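Local coordinates for protein phosphohistidine phosphatase sixA (Escherichia coli, PDB 1UJB) that removes the phosphoryl group from phosphohistidine in the HPt domain of the ArcB sensor, acting in a multistep His-Asp phosphorelay, at residues S19-T24 with F53-Q58. Residues are numbered along the deposited sequence; the frame is centred on the assembly and turned at random.
Sequences SVRPLT and FLRAEQ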
loop_
_atom_site.group_PDB
_atom_site.type_symbol
_atom_site.label_atom_id
_atom_site.label_comp_id
_atom_site.label_asym_id
_atom_site.label_seq_id
_atom_site.Cartn_x
_atom_site.Cartn_y
_atom_site.Cartn_z
ATOM N N SER A 19 6.709 -10.940 -12.512
ATOM C CA SER A 19 7.332 -10.505 -11.261
ATOM C C SER A 19 8.432 -9.472 -11.417
ATOM O O SER A 19 8.697 -8.719 -10.487
ATOM C CB SER A 19 7.873 -11.698 -10.466
ATOM O OG SER A 19 9.134 -12.130 -10.960
ATOM N N VAL A 20 9.078 -9.449 -12.581
ATOM C CA VAL A 20 10.172 -8.515 -12.823
ATOM C C VAL A 20 9.854 -7.310 -13.710
ATOM O O VAL A 20 10.762 -6.604 -14.142
ATOM C CB VAL A 20 11.441 -9.244 -13.341
ATOM C CG1 VAL A 20 11.952 -10.205 -12.276
ATOM C CG2 VAL A 20 11.154 -9.987 -14.646
ATOM N N ARG A 21 8.574 -7.078 -13.980
ATOM C CA ARG A 21 8.156 -5.934 -14.785
ATOM C C ARG A 21 8.513 -4.652 -14.026
ATOM O O ARG A 21 8.227 -4.530 -12.834
ATOM C CB ARG A 21 6.643 -5.982 -15.042
ATOM C CG ARG A 21 6.190 -7.090 -15.987
ATOM C CD ARG A 21 4.666 -7.262 -15.983
ATOM N NE ARG A 21 3.978 -6.004 -16.267
ATOM C CZ ARG A 21 2.911 -5.555 -15.608
ATOM N NH1 ARG A 21 2.381 -6.263 -14.617
ATOM N NH2 ARG A 21 2.394 -4.372 -15.918
ATOM N N PRO A 22 9.222 -3.719 -14.679
ATOM C CA PRO A 22 9.572 -2.479 -13.979
ATOM C C PRO A 22 8.456 -1.437 -14.059
ATOM O O PRO A 22 7.457 -1.614 -14.760
ATOM C CB PRO A 22 10.821 -2.013 -14.729
ATOM C CG PRO A 22 10.522 -2.414 -16.126
ATOM C CD PRO A 22 9.934 -3.812 -15.967
ATOM N N LEU A 23 8.624 -0.361 -13.308
ATOM C CA LEU A 23 7.658 0.717 -13.311
ATOM C C LEU A 23 7.968 1.577 -14.531
ATOM O O LEU A 23 9.100 1.614 -14.999
ATOM C CB LEU A 23 7.847 1.551 -12.052
ATOM C CG LEU A 23 6.717 1.798 -11.058
ATOM C CD1 LEU A 23 6.013 0.513 -10.669
ATOM C CD2 LEU A 23 7.338 2.464 -9.849
ATOM N N THR A 24 6.953 2.220 -15.086
ATOM C CA THR A 24 7.175 3.098 -16.224
ATOM C C THR A 24 7.540 4.479 -15.660
ATOM O O THR A 24 7.473 4.695 -14.448
ATOM C CB THR A 24 5.912 3.205 -17.106
ATOM O OG1 THR A 24 4.854 3.833 -16.371
ATOM C CG2 THR A 24 5.458 1.835 -17.546
ATOM N N PHE A 53 7.394 -8.384 -5.649
ATOM C CA PHE A 53 7.457 -8.082 -7.081
ATOM C C PHE A 53 8.141 -6.737 -7.264
ATOM O O PHE A 53 7.872 -5.793 -6.523
ATOM C CB PHE A 53 6.059 -8.084 -7.718
ATOM C CG PHE A 53 5.488 -9.456 -7.933
ATOM C CD1 PHE A 53 6.026 -10.565 -7.276
ATOM C CD2 PHE A 53 4.406 -9.645 -8.782
ATOM C CE1 PHE A 53 5.489 -11.835 -7.464
ATOM C CE2 PHE A 53 3.862 -10.916 -8.976
ATOM C CZ PHE A 53 4.404 -12.009 -8.316
ATOM N N LEU A 54 9.032 -6.664 -8.246
ATOM C CA LEU A 54 9.805 -5.452 -8.504
ATOM C C LEU A 54 9.017 -4.160 -8.650
ATOM O O LEU A 54 9.476 -3.119 -8.202
ATOM C CB LEU A 54 10.761 -5.642 -9.688
ATOM C CG LEU A 54 11.744 -6.817 -9.578
ATOM C CD1 LEU A 54 12.876 -6.626 -10.572
ATOM C CD2 LEU A 54 12.307 -6.936 -8.167
ATOM N N ARG A 55 7.819 -4.227 -9.224
ATOM C CA ARG A 55 7.008 -3.027 -9.390
ATOM C C ARG A 55 6.543 -2.401 -8.078
ATOM O O ARG A 55 6.371 -1.179 -7.999
ATOM C CB ARG A 55 5.834 -3.271 -10.332
ATOM C CG ARG A 55 4.888 -4.381 -9.954
ATOM C CD ARG A 55 3.910 -4.538 -11.097
ATOM N NE ARG A 55 2.951 -5.622 -10.928
ATOM C CZ ARG A 55 3.179 -6.883 -11.273
ATOM N NH1 ARG A 55 4.349 -7.234 -11.791
ATOM N NH2 ARG A 55 2.207 -7.781 -11.171
ATOM N N ALA A 56 6.345 -3.230 -7.053
ATOM C CA ALA A 56 5.940 -2.734 -5.740
ATOM C C ALA A 56 7.162 -2.131 -5.046
ATOM O O ALA A 56 7.086 -1.046 -4.479
ATOM C CB ALA A 56 5.348 -3.865 -4.891
ATOM N N GLU A 57 8.297 -2.819 -5.133
ATOM C CA GLU A 57 9.521 -2.346 -4.502
ATOM C C GLU A 57 10.053 -1.042 -5.100
ATOM O O GLU A 57 10.630 -0.217 -4.389
ATOM C CB GLU A 57 10.593 -3.434 -4.528
ATOM C CG GLU A 57 10.185 -4.671 -3.758
ATOM C CD GLU A 57 11.228 -5.766 -3.761
ATOM O OE1 GLU A 57 11.882 -5.994 -4.805
ATOM O OE2 GLU A 57 11.378 -6.421 -2.711
ATOM N N GLN A 58 9.861 -0.862 -6.404
ATOM C CA GLN A 58 10.301 0.353 -7.080
ATOM C C GLN A 58 9.395 1.520 -6.683
ATOM O O GLN A 58 9.824 2.675 -6.655
ATOM C CB GLN A 58 10.304 0.139 -8.590
ATOM C CG GLN A 58 11.361 -0.868 -9.038
ATOM C CD GLN A 58 11.408 -1.066 -10.540
ATOM O OE1 GLN A 58 10.701 -0.391 -11.298
ATOM N NE2 GLN A 58 12.245 -2.001 -10.982
HETATM O O HOH W 1 7.030 -6.349 -11.194
#
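With CG of Q58 beside its own backbone N (chi1 -67°) and the chain extended beyond it, the amide of Q58 reaches L23, whereas R55 turns CG between its backbone N and carbonyl carbon (chi1 57°) and runs straight out to meet R21. Q58 OE1 accepts a nearly straight hydrogen bond of 2.9 Å from L23 N, and P22 CB rests 3.8 Å from the same oxygen. Replacing Q58 by an alanine would probably leave L23 N without this acceptor and open a gap beside P22. L23 passes the glutamine in the opposite direction, its CD1 lying against R55 CB. Over the R55 guanidinium sits R21 NH1, 3.5 Å from R55 CZ, with the two planes 45° apart; D18 forms salt bridges to both arginines, and R21 NE also bonds to A12 O. One water accepts from R55 N and R55 NH1, at 2.9 Å from the latter, and can donate to R21 O, tying loop, helix backbone and side chain together. At the helix start, L54 N donates to S19 O (3.1 Å), and S19 CB lies over the face of the F53 ring in a CH-pi contact, 3.9 Å from its centroid. The loop between strand 2-7 and helix 25-40 is thus fastened to the N-terminal end of helix 54-64, where R55 touches H8 and H108, consistent with the arginine- and histidine-lined phosphate pocket of the histidine phosphatase superfamily.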